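PDB 5LG5: allantoin racemase from Pseudomonas fluorescens, which racemises allantoin and, like its relatives in the HyuE family, probably interconverts the D and L forms of 5-monosubstituted hydantoins. Local coordinates for residues E[46-49]-E[50-54]; E[58-61]-E[62-65]; E[118-121]-E[122-126]. All blocks are in the same frame, centred on the assembly; numbering follows the deposited sequence.

Interaction 1. Residues E[46-49]-E[50-54]; sequences GNFE and SYLAA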
ATOM      1  N   GLY E  46      -1.504 -24.937  10.112  1.00 13.63           N
ATOM      2  CA  GLY E  46      -1.425 -24.883   8.667  1.00 13.51           C
ATOM      3  C   GLY E  46      -2.762 -24.670   7.984  1.00 11.68           C
ATOM      4  O   GLY E  46      -3.817 -24.600   8.634  1.00  8.84           O
ATOM      5  N   ASN E  47      -2.696 -24.535   6.660  1.00 13.40           N
ATOM      6  CA  ASN E  47      -3.853 -24.174   5.854  1.00 13.73           C
ATOM      7  C   ASN E  47      -4.943 -25.232   5.884  1.00 13.17           C
ATOM      8  O   ASN E  47      -6.119 -24.926   6.087  1.00 12.48           O
ATOM      9  CB  ASN E  47      -3.432 -23.871   4.411  1.00 11.10           C
ATOM     10  CG  ASN E  47      -2.454 -22.716   4.320  1.00 13.83           C
ATOM     11  OD1 ASN E  47      -1.251 -22.920   4.159  1.00 17.87           O
ATOM     12  ND2 ASN E  47      -2.961 -21.500   4.428  1.00 14.92           N
ATOM     13  N   PHE E  48      -4.552 -26.484   5.675  1.00 10.16           N
ATOM     14  CA  PHE E  48      -5.541 -27.555   5.646  1.00 11.92           C
ATOM     15  C   PHE E  48      -6.261 -27.615   6.988  1.00 10.69           C
ATOM     16  O   PHE E  48      -7.493 -27.615   7.048  1.00 10.25           O
ATOM     17  CB  PHE E  48      -4.883 -28.907   5.334  1.00 11.53           C
ATOM     18  CG  PHE E  48      -5.708 -30.095   5.767  1.00 15.26           C
ATOM     19  CD1 PHE E  48      -6.894 -30.407   5.118  1.00 14.30           C
ATOM     20  CD2 PHE E  48      -5.303 -30.885   6.842  1.00 13.99           C
ATOM     21  CE1 PHE E  48      -7.661 -31.504   5.517  1.00 15.88           C
ATOM     22  CE2 PHE E  48      -6.059 -31.978   7.251  1.00 20.56           C
ATOM     23  CZ  PHE E  48      -7.247 -32.288   6.585  1.00 18.60           C
ATOM     24  N   GLU E  49      -5.488 -27.646   8.070  1.00 12.15           N
ATOM     25  CA  GLU E  49      -6.081 -27.719   9.411  1.00 12.99           C
ATOM     26  C   GLU E  49      -6.915 -26.470   9.717  1.00 11.11           C
ATOM     27  O   GLU E  49      -7.958 -26.560  10.365  1.00  9.64           O
ATOM     28  CB  GLU E  49      -4.984 -27.950  10.465  1.00 11.95           C
ATOM     29  CG  GLU E  49      -4.267 -29.297  10.292  1.00 13.24           C
ATOM     30  CD  GLU E  49      -2.967 -29.400  11.070  1.00 18.33           C
ATOM     31  OE1 GLU E  49      -2.612 -28.448  11.794  1.00 19.49           O
ATOM     32  OE2 GLU E  49      -2.289 -30.440  10.946  1.00 25.06           O
ATOM     33  N   SER E  50      -6.467 -25.312   9.226  1.00  9.58           N
ATOM     34  CA  SER E  50      -7.196 -24.061   9.453  1.00 13.49           C
ATOM     35  C   SER E  50      -8.550 -24.068   8.748  1.00 13.30           C
ATOM     36  O   SER E  50      -9.574 -23.693   9.335  1.00 10.40           O
ATOM     37  CB  SER E  50      -6.371 -22.849   9.014  1.00 12.40           C
ATOM     38  OG  SER E  50      -7.143 -21.662   9.141  1.00 20.39           O
ATOM     39  N   TYR E  51      -8.549 -24.495   7.488  1.00 10.65           N
ATOM     40  CA  TYR E  51      -9.797 -24.616   6.733  1.00 14.29           C
ATOM     41  C   TYR E  51     -10.711 -25.652   7.367  1.00 12.84           C
ATOM     42  O   TYR E  51     -11.935 -25.484   7.433  1.00 10.75           O
ATOM     43  CB  TYR E  51      -9.502 -24.983   5.281  1.00 12.78           C
ATOM     44  CG  TYR E  51      -9.156 -23.791   4.415  1.00 13.40           C
ATOM     45  CD1 TYR E  51     -10.008 -22.694   4.337  1.00 14.97           C
ATOM     46  CD2 TYR E  51      -7.968 -23.750   3.701  1.00 13.41           C
ATOM     47  CE1 TYR E  51      -9.699 -21.601   3.544  1.00 13.78           C
ATOM     48  CE2 TYR E  51      -7.640 -22.650   2.901  1.00 14.48           C
ATOM     49  CZ  TYR E  51      -8.512 -21.581   2.831  1.00 17.32           C
ATOM     50  OH  TYR E  51      -8.203 -20.493   2.045  1.00 18.67           O
ATOM     51  N   LEU E  52     -10.101 -26.732   7.839  1.00 13.18           N
ATOM     52  CA  LEU E  52     -10.840 -27.746   8.570  1.00 10.23           C
ATOM     53  C   LEU E  52     -11.428 -27.160   9.837  1.00  9.59           C
ATOM     54  O   LEU E  52     -12.587 -27.385  10.164  1.00 13.09           O
ATOM     55  CB  LEU E  52      -9.912 -28.912   8.900  1.00 13.69           C
ATOM     56  CG  LEU E  52     -10.557 -30.075   9.654  1.00 18.78           C
ATOM     57  CD1 LEU E  52     -11.805 -30.542   8.932  1.00 15.65           C
ATOM     58  CD2 LEU E  52      -9.527 -31.200   9.801  1.00 16.39           C
ATOM     59  N   ALA E  53     -10.630 -26.394  10.563  1.00  9.56           N
ATOM     60  CA  ALA E  53     -11.147 -25.781  11.775  1.00 11.06           C
ATOM     61  C   ALA E  53     -12.287 -24.794  11.475  1.00 12.04           C
ATOM     62  O   ALA E  53     -13.260 -24.719  12.228  1.00 10.45           O
ATOM     63  CB  ALA E  53     -10.016 -25.096  12.536  1.00 12.04           C
ATOM     64  N   ALA E  54     -12.193 -24.059  10.362  1.00 11.12           N
ATOM     65  CA  ALA E  54     -13.249 -23.096  10.020  1.00 12.76           C
ATOM     66  C   ALA E  54     -14.625 -23.741  10.006  1.00 10.85           C
ATOM     67  O   ALA E  54     -15.558 -23.255  10.638  1.00 12.34           O
ATOM     68  CB  ALA E  54     -12.975 -22.440   8.651  1.00 11.86           C
TER

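Interaction 2. Residues E[58-61]-E[62-65]; sequences MDRV and MAYD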
ATOM      1  N   MET E  58     -17.803 -23.544  12.796  1.00 13.28           N
ATOM      2  CA  MET E  58     -19.131 -23.175  12.313  1.00 12.79           C
ATOM      3  C   MET E  58     -20.158 -24.252  12.651  1.00 13.47           C
ATOM      4  O   MET E  58     -21.242 -23.969  13.169  1.00 14.93           O
ATOM      5  CB  MET E  58     -19.089 -22.925  10.799  1.00 14.48           C
ATOM      6  CG  MET E  58     -18.498 -21.580  10.395  1.00 13.81           C
ATOM      7  SD  MET E  58     -18.537 -21.334   8.600  1.00 16.50           S
ATOM      8  CE  MET E  58     -16.797 -21.541   8.269  1.00 14.56           C
ATOM      9  N   ASP E  59     -19.783 -25.492  12.378  1.00 14.14           N
ATOM     10  CA  ASP E  59     -20.595 -26.656  12.727  1.00 17.58           C
ATOM     11  C   ASP E  59     -20.939 -26.694  14.228  1.00 14.64           C
ATOM     12  O   ASP E  59     -22.100 -26.844  14.625  1.00 12.67           O
ATOM     13  CB  ASP E  59     -19.839 -27.926  12.309  1.00 15.88           C
ATOM     14  CG  ASP E  59     -20.585 -29.207  12.671  1.00 21.85           C
ATOM     15  OD1 ASP E  59     -20.105 -29.985  13.535  1.00 17.99           O
ATOM     16  OD2 ASP E  59     -21.645 -29.439  12.062  1.00 13.53           O
ATOM     17  N   ARG E  60     -19.919 -26.512  15.059  1.00 17.40           N
ATOM     18  CA  ARG E  60     -20.071 -26.598  16.517  1.00 14.39           C
ATOM     19  C   ARG E  60     -21.001 -25.525  17.061  1.00 14.43           C
ATOM     20  O   ARG E  60     -21.801 -25.763  17.965  1.00 13.26           O
ATOM     21  CB  ARG E  60     -18.704 -26.485  17.194  1.00 15.21           C
ATOM     22  CG  ARG E  60     -18.676 -26.861  18.676  1.00 14.43           C
ATOM     23  CD  ARG E  60     -19.296 -28.228  18.941  1.00 17.31           C
ATOM     24  NE  ARG E  60     -19.747 -28.410  20.324  1.00 18.50           N
ATOM     25  CZ  ARG E  60     -20.923 -28.022  20.813  1.00 18.06           C
ATOM     26  NH1 ARG E  60     -21.798 -27.377  20.052  1.00 15.10           N
ATOM     27  NH2 ARG E  60     -21.213 -28.267  22.082  1.00 19.65           N
ATOM     28  N   VAL E  61     -20.867 -24.327  16.517  1.00 15.32           N
ATOM     29  CA  VAL E  61     -21.672 -23.202  16.956  1.00 13.28           C
ATOM     30  C   VAL E  61     -23.130 -23.366  16.521  1.00 14.84           C
ATOM     31  O   VAL E  61     -24.055 -23.079  17.286  1.00 14.91           O
ATOM     32  CB  VAL E  61     -21.064 -21.870  16.453  1.00 13.48           C
ATOM     33  CG1 VAL E  61     -22.024 -20.701  16.694  1.00 12.95           C
ATOM     34  CG2 VAL E  61     -19.684 -21.647  17.115  1.00  9.91           C
ATOM     35  N   MET E  62     -23.321 -23.816  15.289  1.00 13.48           N
ATOM     36  CA  MET E  62     -24.668 -24.068  14.769  1.00 19.10           C
ATOM     37  C   MET E  62     -25.364 -25.201  15.527  1.00 17.25           C
ATOM     38  O   MET E  62     -26.580 -25.199  15.687  1.00 22.98           O
ATOM     39  CB  MET E  62     -24.626 -24.381  13.269  1.00 11.54           C
ATOM     40  CG  MET E  62     -24.244 -23.185  12.381  1.00 19.31           C
ATOM     41  SD  MET E  62     -25.217 -21.692  12.677  1.00 27.39           S
ATOM     42  CE  MET E  62     -24.085 -20.795  13.680  1.00 14.68           C
ATOM     43  N   ALA E  63     -24.588 -26.183  15.959  1.00 18.28           N
ATOM     44  CA  ALA E  63     -25.110 -27.274  16.787  1.00 19.59           C
ATOM     45  C   ALA E  63     -25.492 -26.862  18.209  1.00 22.63           C
ATOM     46  O   ALA E  63     -26.192 -27.602  18.894  1.00 28.15           O
ATOM     47  CB  ALA E  63     -24.117 -28.428  16.827  1.00 21.04           C
ATOM     48  N   TYR E  64     -25.007 -25.707  18.668  1.00 23.72           N
ATOM     49  CA  TYR E  64     -25.324 -25.231  20.020  1.00 22.42           C
ATOM     50  C   TYR E  64     -26.782 -24.785  20.109  1.00 24.37           C
ATOM     51  O   TYR E  64     -27.189 -23.842  19.415  1.00 21.76           O
ATOM     52  CB  TYR E  64     -24.394 -24.099  20.454  1.00 19.75           C
ATOM     53  CG  TYR E  64     -24.511 -23.740  21.915  1.00 20.93           C
ATOM     54  CD1 TYR E  64     -23.904 -24.527  22.894  1.00 20.46           C
ATOM     55  CD2 TYR E  64     -25.248 -22.640  22.325  1.00 17.81           C
ATOM     56  CE1 TYR E  64     -24.003 -24.201  24.236  1.00 18.93           C
ATOM     57  CE2 TYR E  64     -25.356 -22.308  23.668  1.00 20.06           C
ATOM     58  CZ  TYR E  64     -24.729 -23.098  24.615  1.00 19.89           C
ATOM     59  OH  TYR E  64     -24.827 -22.779  25.945  1.00 20.29           O
ATOM     60  N   ASP E  65     -27.543 -25.426  20.994  1.00 28.12           N
ATOM     61  CA  ASP E  65     -28.998 -25.226  21.089  1.00 28.21           C
ATOM     62  C   ASP E  65     -29.532 -24.241  22.136  1.00 27.33           C
ATOM     63  O   ASP E  65     -30.722 -23.933  22.149  1.00 30.18           O
ATOM     64  CB  ASP E  65     -29.708 -26.584  21.212  1.00 29.60           C
ATOM     65  CG  ASP E  65     -29.704 -27.354  19.906  1.00 38.37           C
ATOM     66  OD1 ASP E  65     -29.694 -28.607  19.939  1.00 51.69           O
ATOM     67  OD2 ASP E  65     -29.702 -26.698  18.841  1.00 39.01           O
TER

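Interaction 3. Residues E[118-121]-E[122-126]; sequences RTVP and LIEDR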
ATOM      1  N   ARG E 118       5.531 -22.053  10.303  1.00 14.03           N
ATOM      2  CA  ARG E 118       4.627 -22.242   9.173  1.00 13.99           C
ATOM      3  C   ARG E 118       3.275 -21.580   9.369  1.00 12.14           C
ATOM      4  O   ARG E 118       2.509 -21.449   8.410  1.00 12.62           O
ATOM      5  CB  ARG E 118       4.471 -23.721   8.857  1.00 10.29           C
ATOM      6  CG  ARG E 118       3.719 -24.505   9.920  1.00 14.23           C
ATOM      7  CD  ARG E 118       3.518 -25.952   9.480  1.00 14.39           C
ATOM      8  NE  ARG E 118       2.579 -26.031   8.364  1.00 13.95           N
ATOM      9  CZ  ARG E 118       2.425 -27.084   7.567  1.00 17.14           C
ATOM     10  NH1 ARG E 118       3.170 -28.168   7.731  1.00 14.67           N
ATOM     11  NH2 ARG E 118       1.529 -27.037   6.588  1.00 13.16           N
ATOM     12  N   THR E 119       2.982 -21.176  10.607  1.00 10.67           N
ATOM     13  CA  THR E 119       1.728 -20.503  10.900  1.00 13.42           C
ATOM     14  C   THR E 119       1.852 -18.995  10.738  1.00 13.08           C
ATOM     15  O   THR E 119       0.842 -18.309  10.636  1.00 11.97           O
ATOM     16  CB  THR E 119       1.215 -20.794  12.335  1.00 15.61           C
ATOM     17  OG1 THR E 119       2.032 -20.101  13.289  1.00 19.62           O
ATOM     18  CG2 THR E 119       1.254 -22.282  12.619  1.00 18.02           C
ATOM     19  N   VAL E 120       3.092 -18.502  10.682  1.00  9.75           N
ATOM     20  CA  VAL E 120       3.362 -17.063  10.583  1.00 10.93           C
ATOM     21  C   VAL E 120       2.704 -16.398   9.360  1.00 13.08           C
ATOM     22  O   VAL E 120       2.027 -15.369   9.501  1.00 11.02           O
ATOM     23  CB  VAL E 120       4.885 -16.770  10.623  1.00 11.93           C
ATOM     24  CG1 VAL E 120       5.196 -15.363  10.081  1.00 11.56           C
ATOM     25  CG2 VAL E 120       5.407 -16.936  12.039  1.00 13.27           C
ATOM     26  N   PRO E 121       2.891 -16.980   8.157  1.00 12.92           N
ATOM     27  CA  PRO E 121       2.233 -16.324   7.018  1.00 13.03           C
ATOM     28  C   PRO E 121       0.702 -16.368   7.097  1.00 12.93           C
ATOM     29  O   PRO E 121       0.044 -15.465   6.579  1.00 11.50           O
ATOM     30  CB  PRO E 121       2.770 -17.093   5.795  1.00 11.80           C
ATOM     31  CG  PRO E 121       3.308 -18.379   6.335  1.00 12.69           C
ATOM     32  CD  PRO E 121       3.805 -18.055   7.720  1.00 12.73           C
ATOM     33  N   LEU E 122       0.151 -17.381   7.756  1.00 11.91           N
ATOM     34  CA  LEU E 122      -1.294 -17.467   7.945  1.00 12.10           C
ATOM     35  C   LEU E 122      -1.770 -16.279   8.801  1.00 12.35           C
ATOM     36  O   LEU E 122      -2.780 -15.632   8.502  1.00 11.76           O
ATOM     37  CB  LEU E 122      -1.675 -18.788   8.626  1.00 13.93           C
ATOM     38  CG  LEU E 122      -1.495 -20.161   7.939  1.00 13.96           C
ATOM     39  CD1 LEU E 122      -2.730 -21.048   8.027  1.00 18.86           C
ATOM     40  CD2 LEU E 122      -0.969 -20.066   6.529  1.00 12.37           C
ATOM     41  N   ILE E 123      -1.055 -16.014   9.890  1.00 10.22           N
ATOM     42  CA  ILE E 123      -1.390 -14.880  10.758  1.00 11.48           C
ATOM     43  C   ILE E 123      -1.208 -13.550  10.033  1.00  7.86           C
ATOM     44  O   ILE E 123      -2.064 -12.667  10.113  1.00 12.13           O
ATOM     45  CB  ILE E 123      -0.562 -14.927  12.051  1.00 12.95           C
ATOM     46  CG1 ILE E 123      -0.927 -16.207  12.814  1.00 12.62           C
ATOM     47  CG2 ILE E 123      -0.778 -13.668  12.909  1.00 11.65           C
ATOM     48  CD1 ILE E 123       0.054 -16.573  13.909  1.00 13.62           C
ATOM     49  N   GLU E 124      -0.099 -13.417   9.318  1.00  9.11           N
ATOM     50  CA  GLU E 124       0.149 -12.231   8.503  1.00 11.15           C
ATOM     51  C   GLU E 124      -1.024 -12.005   7.539  1.00 11.99           C
ATOM     52  O   GLU E 124      -1.523 -10.888   7.415  1.00 10.55           O
ATOM     53  CB  GLU E 124       1.465 -12.371   7.737  1.00 11.23           C
ATOM     54  CG  GLU E 124       2.710 -12.305   8.621  1.00 10.77           C
ATOM     55  CD  GLU E 124       3.969 -12.666   7.875  1.00 14.85           C
ATOM     56  OE1 GLU E 124       3.845 -13.276   6.784  1.00 15.54           O
ATOM     57  OE2 GLU E 124       5.077 -12.357   8.382  1.00 17.18           O
ATOM     58  N   ASP E 125      -1.474 -13.066   6.876  1.00 13.00           N
ATOM     59  CA  ASP E 125      -2.585 -12.930   5.935  1.00 17.02           C
ATOM     60  C   ASP E 125      -3.902 -12.505   6.624  1.00 13.73           C
ATOM     61  O   ASP E 125      -4.600 -11.615   6.137  1.00 12.38           O
ATOM     62  CB  ASP E 125      -2.779 -14.218   5.114  1.00 15.45           C
ATOM     63  CG  ASP E 125      -1.719 -14.407   4.018  1.00 19.39           C
ATOM     64  OD1 ASP E 125      -1.654 -15.525   3.455  1.00 23.29           O
ATOM     65  OD2 ASP E 125      -0.943 -13.471   3.723  1.00 20.18           O
ATOM     66  N   ARG E 126      -4.226 -13.109   7.767  1.00 11.52           N
ATOM     67  CA  ARG E 126      -5.454 -12.749   8.489  1.00 12.89           C
ATOM     68  C   ARG E 126      -5.457 -11.292   8.995  1.00 12.58           C
ATOM     69  O   ARG E 126      -6.493 -10.624   8.983  1.00 13.21           O
ATOM     70  CB  ARG E 126      -5.734 -13.719   9.657  1.00 15.13           C
ATOM     71  CG  ARG E 126      -6.069 -15.169   9.236  1.00 20.73           C
ATOM     72  CD  ARG E 126      -7.235 -15.254   8.246  1.00 18.20           C
ATOM     73  NE  ARG E 126      -8.520 -14.887   8.852  1.00 25.26           N
ATOM     74  CZ  ARG E 126      -9.678 -14.841   8.190  1.00 27.49           C
ATOM     75  NH1 ARG E 126      -9.712 -15.121   6.897  1.00 26.04           N
ATOM     76  NH2 ARG E 126     -10.803 -14.509   8.817  1.00 27.56           N
TER

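Interaction 1. Residues E[46-49]-E[50-54]
A53 N donates to E49 O over 2.7 Å, the shortest hydrogen bond in this opening turn of helix 47-63. G46 is the N-cap. Its backbone angles would push a CB against the carbonyl O of the residue before it, and glycine avoids that clash. G46 O accepts from S50 N at 2.8 Å; Y51 N follows on N47 O and L52 N on F48 O. F48 and L52 are one turn apart and run side by side. F48 CG is anti to its backbone N (chi1 159°), which brings the far ring atom CZ to 4.1 Å from the branch CD2 of L52. This is a loose apolar touch. L87 of a second subunit packs on F48. The E49 chain extends from the helix, and OE1 accepts from E45 N while pairing with K231 of the second subunit. The same subunit offers the E86 carboxylate to N47 N and F48 N, so two N-H groups of the first turn are satisfied from another chain. Y51 OH bonds to E82 of that subunit. At the other end of this side chain, the Y51 ring leans obliquely on the backbone, with CD2 3.2 Å from N47 O.

Interaction 2. Residues E[58-61]-E[62-65]
The R60 guanidinium has the Y64 backbone N at its edge and in its plane, 3.9 Å from NH1. A63 CB approaches the same group obliquely, 4.1 Å from NH1. The Y64 ring does not stack on the guanidinium. It leads away from the helix and packs on L4, V33 and L35. R60 leaves the backbone with CG beside the carbonyl carbon, then bends at chi2 (52°). That bend turns NH1 forward along the helix, toward A63 and Y64.

A second touch joins neighbours in sequence. V61 CG1 meets the methyl CE of M62 at 3.7 Å, and the two side chains lie at a slant to each other. M62 is bent at chi2 and chi3, and the two bends curl CE back to the valine. Nearer the backbone, M62 CG rests 3.2 Å from M58 O. Beyond this pair, V61 packs on L84 and V6, while M62 packs on L87 and L88.

The backbone carries the turn. M62 N donates to M58 O at 3.0 Å, and A63 N to D59 O at 2.9 Å. The pattern then tightens: Y64 N bonds to V61 O, three residues back, at 3.1 Å. Here the donor stands above the carbonyl plane, 71° out of it, away from the usual lone-pair direction. After this bond the chain straightens at Y64. The arrangement is the C-terminal turn of helix 47-63, the helix of a beta-alpha-beta crossover that links parallel strands 31-35 and 70-74 past strand 2-7.

Interaction 3. Residues E[118-121]-E[122-126]
The early turns of helix 120-129, in the beta-alpha-beta unit of strands 110-114 and 136-141, hold this contact. E124 and V120 carry it. E124 N donates to V120 O at 2.9 Å, nearly straight (172°). The E124 side chain runs toward the helix start. CG is anti to the carbonyl carbon (chi1 -70°) and the chain beyond it is extended, which lays the carboxylate across V120 and P121. OE2 lies 3.5 Å from V120 CG1, and OE1 is 3.5 Å from P121 CA. With an alanine in place of E124, V120 CG1 and P121 CA would probably lose this cover and a gap would open beside them. P121 has no N-H to give, which is readily tolerated in a first helical turn. P121 O takes D125 N at 2.9 Å, while D125 OD1 bonds to H108 of a third subunit. I123 runs alongside T119, with CD1 4.1 Å from T119 OG1. That hydroxyl is paired with L116 O and T114 OG1. The E124 carboxylate thus meets V120 and P121 by oxygen-to-carbon packing, not by hydrogen bonds to them, and its negative charge near the helix N-terminus is probably eased by the helix dipole.

How the interactions relate
Interactions 1 and 2 are the two ends of helix 47-63, with centres about 17 Å apart and no direct touch beyond their common helix. Interaction 3 lies on another helix, its centre about 12 Å from that of interaction 1. These two meet where L122 CD1 packs 3.6 Å from G46 C. R118 NE also comes within 4.2 Å of G46 CA. E86 of the second subunit ties them further: the carboxylate that meets the start of interaction 1 also forms a salt bridge with R118. Interaction 2 stays about 9 Å from interaction 3 at the nearest atoms. Interactions 1 and 3 are therefore parts of one subunit interface, while interaction 2 chiefly packs within its own chain.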